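Local coordinates for protein hydroxylase (PDB 2OR0) that probably acts as a flavin-dependent hydroxylase of the acyl-CoA dehydrogenase-like family, incorporating one atom of molecular oxygen at the expense of reduced flavin, at residues A227-M231 and D232-Q236; R241-P244 and L245-M248; I329-E332 and E333-I336; S251-F254 and P255-I258. One frame throughout, in Å; residues are numbered along the deposited sequence.

Contact 1: residues A227-M231 and D232-Q236. With ACT (acetate ion), chain C.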
loop_
_atom_site.group_PDB
_atom_site.type_symbol
_atom_site.label_atom_id
_atom_site.label_comp_id
_atom_site.label_asym_id
_atom_site.label_seq_id
_atom_site.Cartn_x
_atom_site.Cartn_y
_atom_site.Cartn_z
ATOM N N ALA A 227 3.076 -4.837 -18.443
ATOM C CA ALA A 227 2.093 -4.331 -17.456
ATOM C C ALA A 227 0.661 -4.764 -17.729
ATOM O O ALA A 227 -0.080 -5.001 -16.784
ATOM C CB ALA A 227 2.151 -2.799 -17.321
ATOM N N ALA A 228 0.262 -4.833 -18.998
ATOM C CA ALA A 228 -1.092 -5.298 -19.337
ATOM C C ALA A 228 -1.308 -6.784 -18.997
ATOM O O ALA A 228 -2.389 -7.174 -18.554
ATOM C CB ALA A 228 -1.433 -5.021 -20.795
ATOM N N LYS A 229 -0.268 -7.598 -19.184
ATOM C CA LYS A 229 -0.310 -9.002 -18.790
ATOM C C LYS A 229 -0.336 -9.174 -17.269
ATOM O O LYS A 229 -0.912 -10.124 -16.766
ATOM C CB LYS A 229 0.893 -9.759 -19.379
ATOM C CG LYS A 229 0.840 -9.904 -20.917
ATOM C CD LYS A 229 1.960 -10.864 -21.397
ATOM C CE LYS A 229 1.776 -11.207 -22.869
ATOM N NZ LYS A 229 2.909 -12.060 -23.333
ATOM N N VAL A 230 0.312 -8.267 -16.541
ATOM C CA VAL A 230 0.270 -8.298 -15.082
ATOM C C VAL A 230 -1.180 -8.045 -14.629
ATOM O O VAL A 230 -1.736 -8.821 -13.839
ATOM C CB VAL A 230 1.229 -7.261 -14.468
ATOM C CG1 VAL A 230 1.012 -7.129 -12.967
ATOM C CG2 VAL A 230 2.682 -7.610 -14.796
HETATM N N MSE A 231 -1.781 -6.979 -15.165
HETATM C CA MSE A 231 -3.154 -6.571 -14.851
HETATM C C MSE A 231 -4.173 -7.654 -15.174
HETATM O O MSE A 231 -5.054 -7.948 -14.349
HETATM C CB MSE A 231 -3.539 -5.286 -15.616
HETATM C CG MSE A 231 -4.856 -4.598 -15.110
HETATM SE SE MSE A 231 -4.754 -4.108 -13.184
HETATM C CE MSE A 231 -3.187 -2.914 -13.297
ATOM N N ASP A 232 -4.082 -8.241 -16.368
ATOM C CA ASP A 232 -5.174 -9.116 -16.827
ATOM C C ASP A 232 -5.012 -10.595 -16.551
ATOM O O ASP A 232 -5.865 -11.391 -16.919
ATOM C CB ASP A 232 -5.537 -8.852 -18.291
ATOM C CG ASP A 232 -4.434 -9.251 -19.267
ATOM O OD1 ASP A 232 -3.554 -10.068 -18.921
ATOM O OD2 ASP A 232 -4.451 -8.721 -20.403
ATOM N N GLY A 233 -3.935 -10.964 -15.882
ATOM C CA GLY A 233 -3.735 -12.347 -15.462
ATOM C C GLY A 233 -2.830 -13.186 -16.356
ATOM O O GLY A 233 -2.406 -14.268 -15.954
ATOM N N ARG A 234 -2.523 -12.689 -17.562
ATOM C CA ARG A 234 -1.607 -13.389 -18.482
ATOM C C ARG A 234 -0.175 -13.619 -17.965
ATOM O O ARG A 234 0.416 -14.670 -18.244
ATOM C CB ARG A 234 -1.612 -12.747 -19.866
ATOM C CG ARG A 234 -2.929 -12.893 -20.584
ATOM C CD ARG A 234 -2.899 -12.194 -21.941
ATOM N NE ARG A 234 -2.894 -10.737 -21.784
ATOM C CZ ARG A 234 -2.264 -9.870 -22.584
ATOM N NH1 ARG A 234 -1.552 -10.280 -23.626
ATOM N NH2 ARG A 234 -2.338 -8.573 -22.326
ATOM N N ALA A 235 0.391 -12.687 -17.194
ATOM C CA ALA A 235 1.732 -12.934 -16.630
ATOM C C ALA A 235 1.729 -14.082 -15.608
ATOM O O ALA A 235 2.683 -14.882 -15.520
ATOM C CB ALA A 235 2.315 -11.675 -16.004
ATOM N N GLN A 236 0.660 -14.143 -14.818
ATOM C CA GLN A 236 0.509 -15.201 -13.843
ATOM C C GLN A 236 0.298 -16.574 -14.523
ATOM O O GLN A 236 0.852 -17.561 -14.080
ATOM C CB GLN A 236 -0.643 -14.858 -12.898
ATOM C CG GLN A 236 -0.205 -13.930 -11.769
ATOM C CD GLN A 236 -1.338 -13.049 -11.290
ATOM O OE1 GLN A 236 -1.955 -12.323 -12.076
ATOM N NE2 GLN A 236 -1.614 -13.105 -10.003
HETATM C C ACT C . -0.097 -6.949 -25.126
HETATM O O ACT C . -1.257 -6.613 -24.800
HETATM O OXT ACT C . 0.048 -8.160 -25.371
HETATM C CH3 ACT C . 1.050 -5.990 -25.235
HETATM O O HOH W 1 -0.781 -11.673 -14.442
HETATM O O HOH W 2 -3.575 -10.033 -12.128
#
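Lys229 and Arg234 meet at a helix-to-helix corner, a local contact where the short helix 227-232 gives way to helix 234-239 near the first turn of helix 250-277. Gly233 forms the break: its positive phi of 99° takes the chain out of the first helix, and the same residue is the N-cap position of the second. Lys229 O, in the last turn of the first helix, accepts from residues that follow it. It receives a nearly straight bond from Ala235 N at 2.9 Å and a weak bond from Gly233 N; a water that accepts from Gln236 N also lies 2.8 Å from Lys229 O. On the outer side, chi1 of 67° folds the Asp232 carboxylate back between its own backbone N and carbonyl carbon. There OD1 accepts from Arg234 N at 3.1 Å, while the Arg234 guanidinium lies side-on to the carboxylate, with NH2 2.9 Å from Asp232 OD2. Lys229 CG lies over one face of that guanidinium, 3.5 Å from Arg234 CZ, the two chains crossing at about a right angle. The lysine ammonium itself turns to Glu238. An acetate, probably from the crystallisation liquor, occupies the guanidinium edge, its OXT 3.2 Å from Arg234 NH1. The arrangement is an Asx turn reinforced by a salt bridge, at a junction between two consecutive helices with glycine at the turn.

Contact 2: residues R241-P244 and L245-M248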
loop_
_atom_site.group_PDB
_atom_site.type_symbol
_atom_site.label_atom_id
_atom_site.label_comp_id
_atom_site.label_asym_id
_atom_site.label_seq_id
_atom_site.Cartn_x
_atom_site.Cartn_y
_atom_site.Cartn_z
ATOM N N ARG A 241 2.320 -20.727 -11.489
ATOM C CA ARG A 241 2.610 -21.140 -10.104
ATOM C C ARG A 241 1.407 -21.884 -9.502
ATOM O O ARG A 241 0.265 -21.590 -9.865
ATOM C CB ARG A 241 2.987 -19.936 -9.228
ATOM C CG ARG A 241 4.253 -19.186 -9.656
ATOM C CD ARG A 241 4.741 -18.273 -8.550
ATOM N NE ARG A 241 5.114 -19.007 -7.355
ATOM C CZ ARG A 241 6.312 -18.990 -6.789
ATOM N NH1 ARG A 241 7.279 -18.216 -7.266
ATOM N NH2 ARG A 241 6.528 -19.717 -5.700
ATOM N N PRO A 242 1.662 -22.869 -8.613
ATOM C CA PRO A 242 0.553 -23.601 -7.989
ATOM C C PRO A 242 -0.139 -22.876 -6.810
ATOM O O PRO A 242 -1.276 -23.198 -6.488
ATOM C CB PRO A 242 1.225 -24.881 -7.474
ATOM C CG PRO A 242 2.621 -24.444 -7.119
ATOM C CD PRO A 242 2.979 -23.386 -8.173
ATOM N N GLU A 243 0.534 -21.921 -6.175
ATOM C CA GLU A 243 -0.002 -21.309 -4.967
ATOM C C GLU A 243 -1.170 -20.345 -5.277
ATOM O O GLU A 243 -1.014 -19.441 -6.114
ATOM C CB GLU A 243 1.109 -20.588 -4.195
ATOM C CG GLU A 243 2.341 -21.431 -3.891
ATOM C CD GLU A 243 3.449 -21.328 -4.948
ATOM O OE1 GLU A 243 3.183 -20.993 -6.122
ATOM O OE2 GLU A 243 4.601 -21.613 -4.595
ATOM N N PRO A 244 -2.337 -20.536 -4.616
ATOM C CA PRO A 244 -3.453 -19.631 -4.904
ATOM C C PRO A 244 -3.110 -18.157 -4.624
ATOM O O PRO A 244 -3.570 -17.299 -5.351
ATOM C CB PRO A 244 -4.575 -20.134 -3.994
ATOM C CG PRO A 244 -4.228 -21.610 -3.758
ATOM C CD PRO A 244 -2.718 -21.561 -3.620
ATOM N N LEU A 245 -2.284 -17.892 -3.610
ATOM C CA LEU A 245 -1.879 -16.526 -3.312
ATOM C C LEU A 245 -1.372 -15.826 -4.580
ATOM O O LEU A 245 -1.840 -14.726 -4.924
ATOM C CB LEU A 245 -0.831 -16.469 -2.210
ATOM C CG LEU A 245 -0.203 -15.070 -2.037
ATOM C CD1 LEU A 245 -1.230 -14.011 -1.518
ATOM C CD2 LEU A 245 0.991 -15.175 -1.143
ATOM N N PHE A 246 -0.467 -16.491 -5.297
ATOM C CA PHE A 246 0.193 -15.876 -6.444
ATOM C C PHE A 246 -0.655 -15.838 -7.673
ATOM O O PHE A 246 -0.243 -15.289 -8.691
ATOM C CB PHE A 246 1.556 -16.524 -6.705
ATOM C CG PHE A 246 2.487 -16.368 -5.572
ATOM C CD1 PHE A 246 2.733 -15.102 -5.037
ATOM C CD2 PHE A 246 3.100 -17.471 -4.996
ATOM C CE1 PHE A 246 3.590 -14.941 -3.967
ATOM C CE2 PHE A 246 3.965 -17.309 -3.925
ATOM C CZ PHE A 246 4.205 -16.031 -3.406
ATOM N N ASN A 247 -1.860 -16.386 -7.586
ATOM C CA ASN A 247 -2.779 -16.260 -8.696
ATOM C C ASN A 247 -3.915 -15.282 -8.452
ATOM O O ASN A 247 -4.867 -15.229 -9.223
ATOM C CB ASN A 247 -3.294 -17.625 -9.141
ATOM C CG ASN A 247 -2.192 -18.483 -9.730
ATOM O OD1 ASN A 247 -1.964 -18.451 -10.938
ATOM N ND2 ASN A 247 -1.499 -19.242 -8.878
HETATM N N MSE A 248 -3.807 -14.517 -7.369
HETATM C CA MSE A 248 -4.800 -13.454 -7.051
HETATM C C MSE A 248 -4.780 -12.315 -8.097
HETATM O O MSE A 248 -3.754 -12.079 -8.725
HETATM C CB MSE A 248 -4.529 -12.901 -5.648
HETATM C CG MSE A 248 -4.835 -13.886 -4.512
HETATM SE SE MSE A 248 -6.738 -14.009 -4.177
HETATM C CE MSE A 248 -7.037 -12.175 -3.419
#
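Asn247 ND2 is held by two carbonyl groups at once, donating to Glu243 O at 2.8 Å and to Arg241 O at 3.1 Å. Both acceptors lie close to the amide plane, so this pair of bonds fixes the rotation of the side chain and ties Arg241 and Glu243, in the loop between helices 234-239 and 250-277, to the residue following a short 3-10 turn (245-246). The turn's backbone is closed by Asn247 N, which donates to Pro244 O, with a weak bond from Phe246 N to Glu243 O beside it. Arg241 and Glu243 also pair through their side chains. The arginine presents NE and NH2 side-on to the carboxylate, a two-pronged salt bridge in which Arg241 NH2 reaches Glu243 OE2 at 2.9 Å; the acceptors lie in the guanidinium plane, but the nitrogens approach from above the carboxylate plane. The bend of the arginine chain at chi3 (62°) swings the group round to meet its partner. Phe246 rests against this ion pair. The carboxylate stands at the ring edge, its plane nearly perpendicular to the ring, whereas the guanidinium is turned 59° from the ring and has Phe246 CE2 over one of its faces. Outside the loop, Arg241 NH1 has a further acceptor in Ala110 O, and Trp107 meets the Phe246 ring while donating through NE1 to Leu245 O. Of the arginine atoms, NE comes nearest the ring, 3.5 Å from Phe246 CD2.

Contact 3: residues I329-E332 and E333-I336. With ACT (acetate ion), chain E.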
loop_
_atom_site.group_PDB
_atom_site.type_symbol
_atom_site.label_atom_id
_atom_site.label_comp_id
_atom_site.label_asym_id
_atom_site.label_seq_id
_atom_site.Cartn_x
_atom_site.Cartn_y
_atom_site.Cartn_z
ATOM N N ILE A 329 -11.975 -15.616 -11.641
ATOM C CA ILE A 329 -12.505 -14.304 -11.206
ATOM C C ILE A 329 -12.806 -13.393 -12.415
ATOM O O ILE A 329 -11.910 -13.071 -13.199
ATOM C CB ILE A 329 -11.586 -13.608 -10.145
ATOM C CG1 ILE A 329 -11.457 -14.490 -8.898
ATOM C CG2 ILE A 329 -12.146 -12.196 -9.772
ATOM C CD1 ILE A 329 -10.222 -14.226 -8.124
ATOM N N THR A 330 -14.069 -12.992 -12.560
ATOM C CA THR A 330 -14.494 -12.203 -13.716
ATOM C C THR A 330 -14.127 -10.713 -13.626
ATOM O O THR A 330 -13.823 -10.212 -12.545
ATOM C CB THR A 330 -16.001 -12.318 -13.969
ATOM O OG1 THR A 330 -16.729 -11.590 -12.967
ATOM C CG2 THR A 330 -16.435 -13.784 -13.999
ATOM N N PHE A 331 -14.163 -10.034 -14.776
ATOM C CA PHE A 331 -13.904 -8.593 -14.873
ATOM C C PHE A 331 -14.865 -7.837 -13.947
ATOM O O PHE A 331 -14.396 -7.032 -13.166
ATOM C CB PHE A 331 -14.020 -8.092 -16.330
ATOM C CG PHE A 331 -13.850 -6.596 -16.479
ATOM C CD1 PHE A 331 -12.601 -6.039 -16.647
ATOM C CD2 PHE A 331 -14.949 -5.749 -16.439
ATOM C CE1 PHE A 331 -12.440 -4.634 -16.786
ATOM C CE2 PHE A 331 -14.793 -4.344 -16.559
ATOM C CZ PHE A 331 -13.537 -3.807 -16.735
ATOM N N GLU A 332 -16.169 -8.143 -14.015
ATOM C CA GLU A 332 -17.198 -7.555 -13.128
ATOM C C GLU A 332 -16.869 -7.737 -11.645
ATOM O O GLU A 332 -16.967 -6.794 -10.869
ATOM C CB GLU A 332 -18.613 -8.093 -13.424
ATOM C CG GLU A 332 -19.744 -7.429 -12.544
ATOM C CD GLU A 332 -21.176 -7.935 -12.839
ATOM O OE1 GLU A 332 -21.431 -8.478 -13.944
ATOM O OE2 GLU A 332 -22.060 -7.787 -11.963
ATOM N N GLU A 333 -16.450 -8.945 -11.270
ATOM C CA GLU A 333 -16.018 -9.217 -9.920
ATOM C C GLU A 333 -14.822 -8.361 -9.534
ATOM O O GLU A 333 -14.774 -7.815 -8.431
ATOM C CB GLU A 333 -15.693 -10.705 -9.739
ATOM C CG GLU A 333 -16.946 -11.590 -9.667
ATOM C CD GLU A 333 -16.631 -13.104 -9.578
ATOM O OE1 GLU A 333 -15.544 -13.546 -10.025
ATOM O OE2 GLU A 333 -17.485 -13.849 -9.053
ATOM N N ARG A 334 -13.853 -8.248 -10.438
ATOM C CA ARG A 334 -12.695 -7.410 -10.175
ATOM C C ARG A 334 -13.061 -5.924 -10.009
ATOM O O ARG A 334 -12.500 -5.244 -9.161
ATOM C CB ARG A 334 -11.634 -7.621 -11.248
ATOM C CG ARG A 334 -10.730 -8.851 -10.997
ATOM C CD ARG A 334 -10.337 -9.541 -12.320
ATOM N NE ARG A 334 -9.645 -8.638 -13.244
ATOM C CZ ARG A 334 -9.699 -8.724 -14.573
ATOM N NH1 ARG A 334 -10.421 -9.679 -15.149
ATOM N NH2 ARG A 334 -9.027 -7.852 -15.329
ATOM N N ALA A 335 -13.993 -5.462 -10.825
ATOM C CA ALA A 335 -14.432 -4.066 -10.886
ATOM C C ALA A 335 -15.148 -3.705 -9.585
ATOM O O ALA A 335 -14.922 -2.628 -9.001
ATOM C CB ALA A 335 -15.373 -3.853 -12.082
ATOM N N ILE A 336 -16.009 -4.634 -9.141
ATOM C CA ILE A 336 -16.763 -4.484 -7.900
ATOM C C ILE A 336 -15.820 -4.524 -6.732
ATOM O O ILE A 336 -15.969 -3.734 -5.814
ATOM C CB ILE A 336 -17.914 -5.524 -7.766
ATOM C CG1 ILE A 336 -18.993 -5.196 -8.811
ATOM C CG2 ILE A 336 -18.537 -5.475 -6.317
ATOM C CD1 ILE A 336 -20.165 -6.206 -8.882
HETATM C C ACT E . -9.767 -7.615 -18.888
HETATM O O ACT E . -10.889 -8.018 -19.260
HETATM O OXT ACT E . -9.101 -8.450 -18.240
HETATM C CH3 ACT E . -9.250 -6.236 -19.188
#
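The Arg334 guanidinium has Phe331 CD1 over one face, while Ile329 O and an acetate oxygen lie at its edge, near its plane. The acetate, probably from the crystallisation liquor, accepts a straight bond of 3.0 Å from Arg334 NH2 to its OXT, and it is also bound by Arg409, so two arginines share one anion. Arg409 in addition makes a cation-pi contact with the Phe331 ring, and Arg334 NE donates to Ile412 O near the end of the chain. Bends at chi2 and chi3 (chi3 58°) bring the arginine chain back past Thr330 O toward the start of the helix. Its CG packs on Ile329 CG2 at 3.8 Å. Behind this, the first turn of helix 331-356 is sealed by reciprocal bonds. Thr330 OG1, placed between its own N and carbonyl carbon by chi1 of 73°, accepts from Glu333 N at 3.2 Å. In return, Glu333 OE1 accepts from Thr330 N at 3.0 Å, on the anti side of the carboxylate and out of its plane. Glu332 and Ile336, a turn apart, lie side by side and point the same way, with Glu332 CG 3.9 Å from Ile336 CD1. Helical bonds follow at once, Arg334 N to Thr330 O and Ala335 N to Phe331 O. The reciprocal pairing of Thr330 and Glu333 is a capping box, here opening a long helix of the acyl-CoA dehydrogenase C-terminal domain.

Contact 4: residues S251-F254 and P255-I258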
loop_
_atom_site.group_PDB
_atom_site.type_symbol
_atom_site.label_atom_id
_atom_site.label_comp_id
_atom_site.label_asym_id
_atom_site.label_seq_id
_atom_site.Cartn_x
_atom_site.Cartn_y
_atom_site.Cartn_z
ATOM N N SER A 251 -5.255 -6.197 -9.363
ATOM C CA SER A 251 -6.116 -5.106 -8.946
ATOM C C SER A 251 -6.708 -5.280 -7.552
ATOM O O SER A 251 -7.189 -4.314 -6.957
ATOM C CB SER A 251 -7.232 -4.868 -9.946
ATOM O OG SER A 251 -8.181 -5.926 -9.962
ATOM N N CYS A 252 -6.690 -6.508 -7.038
ATOM C CA CYS A 252 -6.992 -6.725 -5.656
ATOM C C CYS A 252 -5.743 -6.541 -4.798
ATOM O O CYS A 252 -5.767 -5.761 -3.828
ATOM C CB CYS A 252 -7.625 -8.110 -5.426
ATOM S SG CYS A 252 -8.014 -8.425 -3.675
HETATM N N MSE A 253 -4.647 -7.223 -5.140
HETATM C CA MSE A 253 -3.505 -7.304 -4.229
HETATM C C MSE A 253 -2.724 -5.979 -4.086
HETATM O O MSE A 253 -2.234 -5.635 -2.982
HETATM C CB MSE A 253 -2.543 -8.428 -4.671
HETATM C CG MSE A 253 -3.158 -9.841 -4.608
HETATM SE SE MSE A 253 -3.699 -10.303 -2.774
HETATM C CE MSE A 253 -2.076 -10.129 -1.835
ATOM N N PHE A 254 -2.561 -5.274 -5.203
ATOM C CA PHE A 254 -1.742 -4.057 -5.194
ATOM C C PHE A 254 -2.428 -2.990 -4.323
ATOM O O PHE A 254 -1.832 -2.526 -3.374
ATOM C CB PHE A 254 -1.376 -3.593 -6.638
ATOM C CG PHE A 254 -0.950 -2.131 -6.741
ATOM C CD1 PHE A 254 0.132 -1.637 -6.021
ATOM C CD2 PHE A 254 -1.641 -1.262 -7.584
ATOM C CE1 PHE A 254 0.489 -0.291 -6.123
ATOM C CE2 PHE A 254 -1.275 0.076 -7.702
ATOM C CZ PHE A 254 -0.214 0.550 -6.972
ATOM N N PRO A 255 -3.688 -2.627 -4.615
ATOM C CA PRO A 255 -4.369 -1.675 -3.729
ATOM C C PRO A 255 -4.678 -2.159 -2.295
ATOM O O PRO A 255 -5.027 -1.325 -1.446
ATOM C CB PRO A 255 -5.665 -1.393 -4.459
ATOM C CG PRO A 255 -5.415 -1.752 -5.853
ATOM C CD PRO A 255 -4.529 -2.966 -5.764
ATOM N N LEU A 256 -4.519 -3.463 -2.012
ATOM C CA LEU A 256 -4.940 -4.031 -0.718
ATOM C C LEU A 256 -4.071 -3.509 0.408
ATOM O O LEU A 256 -4.570 -3.087 1.460
ATOM C CB LEU A 256 -4.908 -5.577 -0.744
ATOM C CG LEU A 256 -5.251 -6.340 0.556
ATOM C CD1 LEU A 256 -6.734 -6.166 0.913
ATOM C CD2 LEU A 256 -4.892 -7.842 0.432
ATOM N N GLY A 257 -2.757 -3.543 0.190
ATOM C CA GLY A 257 -1.819 -3.022 1.168
ATOM C C GLY A 257 -1.989 -1.537 1.434
ATOM O O GLY A 257 -1.851 -1.075 2.577
ATOM N N ILE A 258 -2.277 -0.792 0.375
ATOM C CA ILE A 258 -2.379 0.660 0.437
ATOM C C ILE A 258 -3.653 1.083 1.230
ATOM O O ILE A 258 -3.579 1.883 2.138
ATOM C CB ILE A 258 -2.397 1.261 -1.008
ATOM C CG1 ILE A 258 -0.979 1.233 -1.607
ATOM C CG2 ILE A 258 -2.925 2.666 -0.997
ATOM C CD1 ILE A 258 -0.951 1.425 -3.106
#
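Phe254 and Ile258 form the apolar centre of this turn of helix 250-277: one turn apart, they meet through Phe254 CE1 and Ile258 CD1 at 3.8 Å, the side chains set at a slant to each other. A chi1 of 160° sets the phenylalanine ring outward, anti to its backbone N, where Ile258 CD1 reaches back to it. Around the helix, Met253, a selenomethionine, touches Leu256 with its selenium, SE lying 4.2 Å from CD2. Next to Phe254 in sequence, Pro255 crosses the Phe254 side chain with its ring at about a right angle and packs its CD 3.3 Å from Phe254 CB. Neighbouring elements pack against the group: Tyr133 and Tyr250 meet the Phe254 ring, and Pro78, Phe81 and Ala82 of helix 78-91 cover Leu256. Toward the backbone, the proline brings carbon where a helix would normally offer an N-H, and Ser251 O faces Pro255 CD at 3.2 Å. The helix kinks here. Beyond the proline, Leu256 N makes a weak bond to Met253 O at 3.3 Å, and Gly257 N stays 3.8 Å from the same oxygen. At the polar edge, Ser251 OG is hydrogen-bonded to Ile412 O near the end of the chain. With its backbone bonding thinned by the proline, this buried turn probably depends more on apolar packing between its side chains and the surrounding helices.

Contact 4 lies in the N-terminal part of helix 250-277, and the other three each touch it. Contact 1 hands over to contact 2 through Gln236 NE2, which lies 2.7 Å from Met248 O and 2.9 Å from Phe246 O, both probable hydrogen bonds. Contact 2 packs on contact 4, with Met248 CB 3.5 Å from Met253 CG. Contact 3 reaches contact 4 through Arg334 CG, 4.0 Å from Ser251 OG, and Ile412 O accepts from both of these residues. Contact 4 is the innermost, its centre about 7 Å from that of the chain; the others lie about 19 to 21 Å out. Contacts 1 and 3 each bind an acetate, which locates no active site.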